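Local atomic coordinates of uncharacterized DUF364 family protein (Pyrococcus horikoshii, PDB entry 3NPG), a protein that is of unknown function but belongs to a family of putative heavy-metal chelation proteins and may bind metal ions. Residues S234-G237 with F238-E241; N177-L180 with D181-D185; V92-Y95 with Y96-L99; K103-D106 with V107-I111. One frame throughout, in Å; residues are numbered along the deposited sequence.

Contact 1: residues S234-G237 with F238-E241; sequences SFKG and FESE
F235 and E239, one turn apart on helix 235-239, make the main side-chain encounter. With CG trans to its backbone N (chi1 -162°), E239 runs extended past the phenyl group, its CB over one ring face and displaced toward the rim. Its carboxylate comes to the ring at E239 OE2, 3.3 Å from F235 CE2, the two planes being turned 60° apart. F238 adds a looser apolar touch, F235 CD1 to F238 CD2 at 4.2 Å. Charge plays a lesser part: K236 lies alongside E239 and points the same way, but K236 NZ stays 4.3 Å from E239 OE1, beyond a salt bridge. Hydrogen bonds wind the backbone. E239 N gives to F235 O at 2.7 Å, S240 N gives to K236 O at 3.0 Å, and the bond from F238 N to S234 O is weak. S234 is the N-cap, its OG accepting a weak capping bond from G237 N. Past E239, the S240 hydroxyl turns back, and S240 OG donates to G237 O at 2.9 Å from above the carbonyl plane. The short helix packs against helix 223-232 and strand 214-220: F238 on A226, L230 and V220, E239 on M218, and the backbone of F235 hydrogen-bonds to the second subunit.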
loop_
_atom_site.group_PDB
_atom_site.type_symbol
_atom_site.label_atom_id
_atom_site.label_comp_id
_atom_site.label_asym_id
_atom_site.label_seq_id
_atom_site.Cartn_x
_atom_site.Cartn_y
_atom_site.Cartn_z
ATOM N N SER A 234 4.895 2.701 22.016
ATOM C CA SER A 234 3.918 3.707 22.443
ATOM C C SER A 234 4.451 5.107 22.175
ATOM O O SER A 234 5.442 5.513 22.789
ATOM C CB SER A 234 3.599 3.541 23.928
ATOM O OG SER A 234 2.629 4.479 24.367
ATOM N N PHE A 235 3.827 5.840 21.231
ATOM C CA PHE A 235 4.282 7.188 20.905
ATOM C C PHE A 235 3.943 8.191 21.996
ATOM O O PHE A 235 4.820 8.941 22.425
ATOM C CB PHE A 235 3.739 7.660 19.551
ATOM C CG PHE A 235 4.086 9.101 19.250
ATOM C CD1 PHE A 235 5.396 9.476 18.979
ATOM C CD2 PHE A 235 3.115 10.092 19.304
ATOM C CE1 PHE A 235 5.723 10.812 18.744
ATOM C CE2 PHE A 235 3.445 11.429 19.073
ATOM C CZ PHE A 235 4.747 11.779 18.795
ATOM N N LYS A 236 2.662 8.232 22.430
ATOM C CA LYS A 236 2.217 9.176 23.462
ATOM C C LYS A 236 2.918 8.950 24.809
ATOM O O LYS A 236 3.060 9.891 25.595
ATOM C CB LYS A 236 0.695 9.147 23.617
ATOM C CG LYS A 236 -0.012 10.168 22.738
ATOM C CD LYS A 236 -1.513 10.175 22.988
ATOM C CE LYS A 236 -2.180 11.416 22.440
ATOM N NZ LYS A 236 -1.823 12.631 23.228
ATOM N N GLY A 237 3.381 7.719 25.041
ATOM C CA GLY A 237 4.156 7.380 26.230
ATOM C C GLY A 237 5.551 7.963 26.162
ATOM O O GLY A 237 6.093 8.420 27.171
ATOM N N PHE A 238 6.135 7.963 24.957
ATOM C CA PHE A 238 7.436 8.572 24.690
ATOM C C PHE A 238 7.306 10.103 24.651
ATOM O O PHE A 238 8.206 10.812 25.101
ATOM C CB PHE A 238 8.007 8.035 23.357
ATOM C CG PHE A 238 9.046 8.917 22.707
ATOM C CD1 PHE A 238 10.332 9.000 23.226
ATOM C CD2 PHE A 238 8.753 9.630 21.546
ATOM C CE1 PHE A 238 11.298 9.806 22.618
ATOM C CE2 PHE A 238 9.720 10.436 20.938
ATOM C CZ PHE A 238 10.985 10.520 21.478
ATOM N N GLU A 239 6.176 10.603 24.106
ATOM C CA GLU A 239 5.889 12.034 23.986
ATOM C C GLU A 239 5.709 12.681 25.372
ATOM O O GLU A 239 6.129 13.821 25.577
ATOM C CB GLU A 239 4.626 12.242 23.126
ATOM C CG GLU A 239 4.468 13.647 22.581
ATOM C CD GLU A 239 3.297 13.820 21.633
ATOM O OE1 GLU A 239 2.177 13.380 21.981
ATOM O OE2 GLU A 239 3.495 14.416 20.550
ATOM N N SER A 240 5.106 11.934 26.329
ATOM C CA SER A 240 4.867 12.431 27.692
ATOM C C SER A 240 6.166 12.527 28.510
ATOM O O SER A 240 6.199 13.216 29.530
ATOM C CB SER A 240 3.850 11.553 28.415
ATOM O OG SER A 240 4.336 10.232 28.574
ATOM N N GLU A 241 7.234 11.840 28.059
ATOM C CA GLU A 241 8.540 11.876 28.734
ATOM C C GLU A 241 9.472 12.882 28.045
ATOM O O GLU A 241 10.693 12.824 28.222
ATOM C CB GLU A 241 9.179 10.470 28.758
ATOM C CG GLU A 241 8.366 9.436 29.525
ATOM C CD GLU A 241 8.199 9.696 31.012
ATOM O OE1 GLU A 241 9.010 10.462 31.584
ATOM O OE2 GLU A 241 7.310 9.062 31.623
#

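Contact 2: residues N177-L180 with D181-D185; sequences NGTL and DMILD
L180 and T179 lead into the first turn of helix 180-186, and each meets the residue four places on. D181 comes first; its polar end is taken up outside the two segments, where D181 OD2 accepts from L6 N, while its side chain also packs on H160 of the third subunit. M182, a selenomethionine in this crystal, brings CB within 3.7 Å of T179 O and lies against Y159 of the third subunit. I183 closes the turn. I183 N gives a nearly straight bond (171°) to T179 O at 3.0 Å, and its CG1 branch, trans to the carbonyl carbon (chi1 -69°), runs along the T179 side of the turn, with I183 CD1 3.9 Å from T179 OG1. L184 repeats the pattern one residue later: L184 N binds L180 O at 3.1 Å, and the two leucines cross at a slant with L180 CD1 3.9 Å from L184 CD1. Both also pack on L6 and on strand 192-196, so this is the inward face of the helix. D185 carries the helix onward through its N-H bond to D181 O. Ahead of the helix, N177 OD1 receives both T179 OG1 (2.6 Å) and T179 N (3.1 Å), from the same face of its amide plane; the second bond makes an Asx turn. The chemistry thus divides: one amide oxygen, gripped twice, holds the hydroxyl and N-H of T179 ahead of the helix, while backbone bonds and apolar packing of I183 and the leucines make its first turn.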
loop_
_atom_site.group_PDB
_atom_site.type_symbol
_atom_site.label_atom_id
_atom_site.label_comp_id
_atom_site.label_asym_id
_atom_site.label_seq_id
_atom_site.Cartn_x
_atom_site.Cartn_y
_atom_site.Cartn_z
ATOM N N ASN A 177 13.378 10.354 4.480
ATOM C CA ASN A 177 12.999 9.870 3.134
ATOM C C ASN A 177 13.697 10.615 1.953
ATOM O O ASN A 177 13.669 10.132 0.820
ATOM C CB ASN A 177 11.470 9.833 2.958
ATOM C CG ASN A 177 10.789 11.173 3.082
ATOM O OD1 ASN A 177 11.383 12.230 2.851
ATOM N ND2 ASN A 177 9.498 11.151 3.372
ATOM N N GLY A 178 14.304 11.765 2.239
ATOM C CA GLY A 178 15.075 12.518 1.251
ATOM C C GLY A 178 14.291 13.538 0.453
ATOM O O GLY A 178 14.787 14.052 -0.551
ATOM N N THR A 179 13.082 13.881 0.912
ATOM C CA THR A 179 12.231 14.848 0.206
ATOM C C THR A 179 12.526 16.313 0.596
ATOM O O THR A 179 12.058 17.230 -0.085
ATOM C CB THR A 179 10.741 14.490 0.384
ATOM O OG1 THR A 179 10.430 14.420 1.774
ATOM C CG2 THR A 179 10.375 13.192 -0.288
ATOM N N LEU A 180 13.306 16.530 1.683
ATOM C CA LEU A 180 13.610 17.876 2.188
ATOM C C LEU A 180 14.297 18.768 1.143
ATOM O O LEU A 180 13.947 19.950 1.020
ATOM C CB LEU A 180 14.443 17.803 3.489
ATOM C CG LEU A 180 14.821 19.165 4.146
ATOM C CD1 LEU A 180 13.579 19.998 4.466
ATOM C CD2 LEU A 180 15.630 18.955 5.398
ATOM N N ASP A 181 15.259 18.202 0.379
ATOM C CA ASP A 181 15.992 18.945 -0.662
ATOM C C ASP A 181 15.055 19.515 -1.727
ATOM O O ASP A 181 15.225 20.665 -2.140
ATOM C CB ASP A 181 17.065 18.060 -1.308
ATOM C CG ASP A 181 18.256 17.785 -0.410
ATOM O OD1 ASP A 181 18.087 17.060 0.594
ATOM O OD2 ASP A 181 19.360 18.226 -0.751
HETATM N N MSE A 182 14.050 18.720 -2.154
HETATM C CA MSE A 182 13.057 19.145 -3.151
HETATM C C MSE A 182 12.107 20.205 -2.566
HETATM O O MSE A 182 11.871 21.236 -3.204
HETATM C CB MSE A 182 12.263 17.924 -3.674
HETATM C CG MSE A 182 11.223 18.273 -4.760
HETATM SE SE MSE A 182 9.487 18.776 -4.035
HETATM C CE MSE A 182 9.030 17.121 -3.145
ATOM N N ILE A 183 11.572 19.951 -1.343
ATOM C CA ILE A 183 10.649 20.862 -0.655
ATOM C C ILE A 183 11.226 22.276 -0.557
ATOM O O ILE A 183 10.539 23.244 -0.891
ATOM C CB ILE A 183 10.237 20.289 0.740
ATOM C CG1 ILE A 183 9.341 19.039 0.576
ATOM C CG2 ILE A 183 9.544 21.367 1.613
ATOM C CD1 ILE A 183 9.271 18.141 1.817
ATOM N N LEU A 184 12.505 22.392 -0.156
ATOM C CA LEU A 184 13.175 23.692 -0.031
ATOM C C LEU A 184 13.423 24.342 -1.390
ATOM O O LEU A 184 13.255 25.549 -1.527
ATOM C CB LEU A 184 14.489 23.555 0.756
ATOM C CG LEU A 184 14.339 23.153 2.230
ATOM C CD1 LEU A 184 15.683 22.916 2.865
ATOM C CD2 LEU A 184 13.561 24.204 3.012
ATOM N N ASP A 185 13.787 23.536 -2.404
ATOM C CA ASP A 185 14.018 24.041 -3.762
ATOM C C ASP A 185 12.728 24.610 -4.369
ATOM O O ASP A 185 12.774 25.630 -5.066
ATOM C CB ASP A 185 14.595 22.929 -4.662
ATOM C CG ASP A 185 14.578 23.254 -6.157
ATOM O OD1 ASP A 185 15.103 24.329 -6.540
ATOM O OD2 ASP A 185 14.074 22.413 -6.945
#

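Contact 3: residues V92-Y95 with Y96-L99; sequences VSQY and YIDL
Y95 and Y96 form a T-shaped (edge-to-face) pair at the C-terminal end of helix 79-96, between consecutive residues. The edge of Y95 is directed at the face of Y96: the centroids lie 4.8 Å apart, the planes stand at 82°, and Y95 CD2 sits over the centre of the Y96 ring. Different first torsions bring the neighbours together. Y95 has CG trans to its backbone N (chi1 -177°), whereas in Y96 CG lies beside N (chi1 -65°), which swings its ring back across that of Y95. The phenol ends are tied to other parts of the chain, Y95 OH to E41 N and Y96 OH, weakly, to L17 O; both rings also touch L21. V92 crosses Y96 from one turn earlier, V92 CG1 lying 4.1 Å from Y96 CD2. At the helix end Y96 N divides between V92 O at 3.4 Å and S93 O at 3.1 Å, both bonds weak. I97 is the first residue to leave helical backbone angles, yet it stays against the last turn and packs also on K219 of strand 214-220. Q94 runs beside it, pointing the same way, its NE2 bonded to Q201 O and, weakly, to the hydroxyl of Y245. The methyl I97 CG2 fits into this corner, 3.4 Å from Q94 O and 4.1 Å from Q94 NE2.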
loop_
_atom_site.group_PDB
_atom_site.type_symbol
_atom_site.label_atom_id
_atom_site.label_comp_id
_atom_site.label_asym_id
_atom_site.label_seq_id
_atom_site.Cartn_x
_atom_site.Cartn_y
_atom_site.Cartn_z
ATOM N N VAL A 92 23.380 13.129 18.853
ATOM C CA VAL A 92 24.502 14.061 19.039
ATOM C C VAL A 92 23.964 15.487 19.253
ATOM O O VAL A 92 24.445 16.206 20.129
ATOM C CB VAL A 92 25.494 13.992 17.834
ATOM C CG1 VAL A 92 26.567 15.074 17.936
ATOM C CG2 VAL A 92 26.128 12.609 17.727
ATOM N N SER A 93 22.916 15.860 18.487
ATOM C CA SER A 93 22.285 17.174 18.559
ATOM C C SER A 93 21.617 17.416 19.903
ATOM O O SER A 93 21.768 18.487 20.471
ATOM C CB SER A 93 21.264 17.332 17.440
ATOM O OG SER A 93 21.864 17.181 16.163
ATOM N N GLN A 94 20.884 16.411 20.421
ATOM C CA GLN A 94 20.171 16.513 21.708
ATOM C C GLN A 94 21.126 16.649 22.902
ATOM O O GLN A 94 20.735 17.173 23.949
ATOM C CB GLN A 94 19.216 15.322 21.899
ATOM C CG GLN A 94 18.026 15.340 20.941
ATOM C CD GLN A 94 17.053 16.440 21.269
ATOM O OE1 GLN A 94 16.282 16.340 22.212
ATOM N NE2 GLN A 94 17.040 17.493 20.468
ATOM N N TYR A 95 22.381 16.203 22.738
ATOM C CA TYR A 95 23.412 16.355 23.758
ATOM C C TYR A 95 23.914 17.809 23.792
ATOM O O TYR A 95 24.151 18.351 24.873
ATOM C CB TYR A 95 24.584 15.384 23.482
ATOM C CG TYR A 95 25.673 15.412 24.538
ATOM C CD1 TYR A 95 25.601 14.597 25.664
ATOM C CD2 TYR A 95 26.808 16.197 24.375
ATOM C CE1 TYR A 95 26.615 14.599 26.626
ATOM C CE2 TYR A 95 27.825 16.210 25.330
ATOM C CZ TYR A 95 27.723 15.413 26.456
ATOM O OH TYR A 95 28.730 15.423 27.392
ATOM N N TYR A 96 24.045 18.448 22.606
ATOM C CA TYR A 96 24.594 19.796 22.485
ATOM C C TYR A 96 23.530 20.898 22.278
ATOM O O TYR A 96 23.887 22.081 22.216
ATOM C CB TYR A 96 25.640 19.846 21.361
ATOM C CG TYR A 96 26.868 19.008 21.633
ATOM C CD1 TYR A 96 27.791 19.382 22.605
ATOM C CD2 TYR A 96 27.152 17.884 20.867
ATOM C CE1 TYR A 96 28.939 18.632 22.840
ATOM C CE2 TYR A 96 28.302 17.131 21.087
ATOM C CZ TYR A 96 29.191 17.505 22.083
ATOM O OH TYR A 96 30.325 16.770 22.312
ATOM N N ILE A 97 22.236 20.522 22.187
ATOM C CA ILE A 97 21.145 21.488 21.941
ATOM C C ILE A 97 21.021 22.559 23.051
ATOM O O ILE A 97 20.979 22.223 24.237
ATOM C CB ILE A 97 19.780 20.768 21.643
ATOM C CG1 ILE A 97 18.738 21.741 21.038
ATOM C CG2 ILE A 97 19.225 20.040 22.884
ATOM C CD1 ILE A 97 18.881 21.980 19.564
ATOM N N ASP A 98 20.998 23.849 22.651
ATOM C CA ASP A 98 20.802 24.964 23.572
ATOM C C ASP A 98 19.418 25.547 23.334
ATOM O O ASP A 98 19.150 26.085 22.255
ATOM C CB ASP A 98 21.898 26.036 23.377
ATOM C CG ASP A 98 21.892 27.160 24.414
ATOM O OD1 ASP A 98 21.154 27.041 25.423
ATOM O OD2 ASP A 98 22.661 28.117 24.246
ATOM N N LEU A 99 18.510 25.361 24.302
ATOM C CA LEU A 99 17.119 25.776 24.157
ATOM C C LEU A 99 16.805 27.073 24.925
ATOM O O LEU A 99 15.664 27.283 25.338
ATOM C CB LEU A 99 16.180 24.632 24.590
ATOM C CG LEU A 99 16.319 23.328 23.797
ATOM C CD1 LEU A 99 15.706 22.163 24.550
ATOM C CD2 LEU A 99 15.713 23.459 22.422
#

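Contact 4: residues K103-D106 with V107-I111; sequences KWID and VTELI
T108 OG1 donates to D106 OD2 at 2.7 Å, reaching the carboxylate on its anti side and close to its plane. D106 is the N-cap of helix 107-112, and the bond ties its side chain to the first turn. E109 replies from the helix: its extended chain reaches back, and D106 N gives to E109 OE2 at 3.0 Å and 161°, entering from well above the carboxylate plane. The other oxygen of that group rests on I105, with E109 OE1 3.4 Å from I105 CG2. D106 O then takes L110 N at 3.3 Å, in the carbonyl plane, and a weak bond from E109 N. On the apolar side, I105 has CG1 set between its N and carbonyl carbon (chi1 58°), which aims CD1 at the helix, 3.9 Å from L110 CB. I105 and L110 both pack on V246 of strand 242-248, and V107 and L110 on V194 of strand 192-196. The bond from D106 N to the E109 side chain is one half of a capping box, and the I105-L110 touch, from just before the N-cap to the first turn, is a hydrophobic staple; together they are characteristic of a helix N-terminus.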
loop_
_atom_site.group_PDB
_atom_site.type_symbol
_atom_site.label_atom_id
_atom_site.label_comp_id
_atom_site.label_asym_id
_atom_site.label_seq_id
_atom_site.Cartn_x
_atom_site.Cartn_y
_atom_site.Cartn_z
ATOM N N LYS A 103 11.001 28.592 21.967
ATOM C CA LYS A 103 9.649 28.951 22.370
ATOM C C LYS A 103 8.879 27.687 22.743
ATOM O O LYS A 103 8.935 26.693 22.013
ATOM C CB LYS A 103 8.925 29.715 21.241
ATOM C CG LYS A 103 9.537 31.081 20.928
ATOM C CD LYS A 103 8.823 31.766 19.768
ATOM C CE LYS A 103 9.380 33.140 19.494
ATOM N N TRP A 104 8.199 27.704 23.896
ATOM C CA TRP A 104 7.434 26.544 24.364
ATOM C C TRP A 104 5.988 26.620 23.852
ATOM O O TRP A 104 5.040 26.705 24.642
ATOM C CB TRP A 104 7.496 26.438 25.900
ATOM C CG TRP A 104 8.879 26.643 26.449
ATOM C CD1 TRP A 104 9.347 27.749 27.094
ATOM C CD2 TRP A 104 10.017 25.796 26.230
ATOM N NE1 TRP A 104 10.689 27.609 27.365
ATOM C CE2 TRP A 104 11.129 26.423 26.837
ATOM C CE3 TRP A 104 10.201 24.551 25.603
ATOM C CZ2 TRP A 104 12.402 25.843 26.846
ATOM C CZ3 TRP A 104 11.463 23.978 25.615
ATOM C CH2 TRP A 104 12.545 24.620 26.232
ATOM N N ILE A 105 5.831 26.620 22.510
ATOM C CA ILE A 105 4.532 26.770 21.848
ATOM C C ILE A 105 4.280 25.639 20.832
ATOM O O ILE A 105 5.194 24.883 20.499
ATOM C CB ILE A 105 4.415 28.180 21.171
ATOM C CG1 ILE A 105 5.556 28.405 20.141
ATOM C CG2 ILE A 105 4.376 29.299 22.224
ATOM C CD1 ILE A 105 5.225 29.373 19.059
ATOM N N ASP A 106 3.048 25.560 20.318
ATOM C CA ASP A 106 2.688 24.598 19.287
ATOM C C ASP A 106 2.973 25.213 17.902
ATOM O O ASP A 106 3.091 26.434 17.786
ATOM C CB ASP A 106 1.194 24.212 19.418
ATOM C CG ASP A 106 0.767 23.047 18.541
ATOM O OD1 ASP A 106 1.437 21.991 18.590
ATOM O OD2 ASP A 106 -0.269 23.175 17.846
ATOM N N VAL A 107 3.089 24.368 16.860
ATOM C CA VAL A 107 3.338 24.826 15.480
ATOM C C VAL A 107 2.206 25.756 14.988
ATOM O O VAL A 107 2.467 26.712 14.255
ATOM C CB VAL A 107 3.534 23.630 14.513
ATOM C CG1 VAL A 107 4.151 24.088 13.190
ATOM C CG2 VAL A 107 4.379 22.539 15.156
ATOM N N THR A 108 0.959 25.476 15.408
ATOM C CA THR A 108 -0.208 26.278 15.031
ATOM C C THR A 108 -0.106 27.719 15.578
ATOM O O THR A 108 -0.466 28.665 14.877
ATOM C CB THR A 108 -1.493 25.580 15.482
ATOM O OG1 THR A 108 -1.455 25.407 16.903
ATOM C CG2 THR A 108 -1.694 24.230 14.798
ATOM N N GLU A 109 0.431 27.875 16.825
ATOM C CA GLU A 109 0.648 29.188 17.468
ATOM C C GLU A 109 1.683 29.986 16.694
ATOM O O GLU A 109 1.534 31.202 16.531
ATOM C CB GLU A 109 1.136 29.014 18.923
ATOM C CG GLU A 109 0.146 28.326 19.844
ATOM C CD GLU A 109 0.673 28.108 21.252
ATOM O OE1 GLU A 109 1.029 29.109 21.917
ATOM O OE2 GLU A 109 0.724 26.937 21.691
ATOM N N LEU A 110 2.766 29.306 16.258
ATOM C CA LEU A 110 3.864 29.913 15.511
ATOM C C LEU A 110 3.369 30.536 14.192
ATOM O O LEU A 110 3.793 31.641 13.838
ATOM C CB LEU A 110 4.954 28.852 15.237
ATOM C CG LEU A 110 6.239 29.357 14.579
ATOM C CD1 LEU A 110 7.132 30.074 15.587
ATOM C CD2 LEU A 110 6.985 28.233 13.944
ATOM N N ILE A 111 2.454 29.832 13.480
ATOM C CA ILE A 111 1.875 30.308 12.213
ATOM C C ILE A 111 1.026 31.561 12.439
ATOM O O ILE A 111 1.058 32.482 11.622
ATOM C CB ILE A 111 1.041 29.184 11.522
ATOM C CG1 ILE A 111 1.820 27.835 11.441
ATOM C CG2 ILE A 111 0.525 29.632 10.150
ATOM C CD1 ILE A 111 3.157 27.864 10.653
#

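In the fold
Along the chain the order is contact 3, contact 4, contact 2, contact 1, each closing before the next opens. Contacts 3 and 4 mark the end of helix 79-96 and the start of helix 107-112, and the loop between them brings L99 O within 3.9 Å of W104 CZ2, although their centres are 20 Å apart. Contacts 1 and 2 lie on opposite sides of the chain's centre, about 28 Å apart between centres. The seven-stranded mixed sheet relates all four: contacts 1 and 3 meet strand 214-220, contacts 2 and 4 strand 192-196. Contacts 1 and 2 also reach neighbouring subunits, whereas no other chain touches contacts 3 and 4; the sheet is consistent with a Rossmann-like domain.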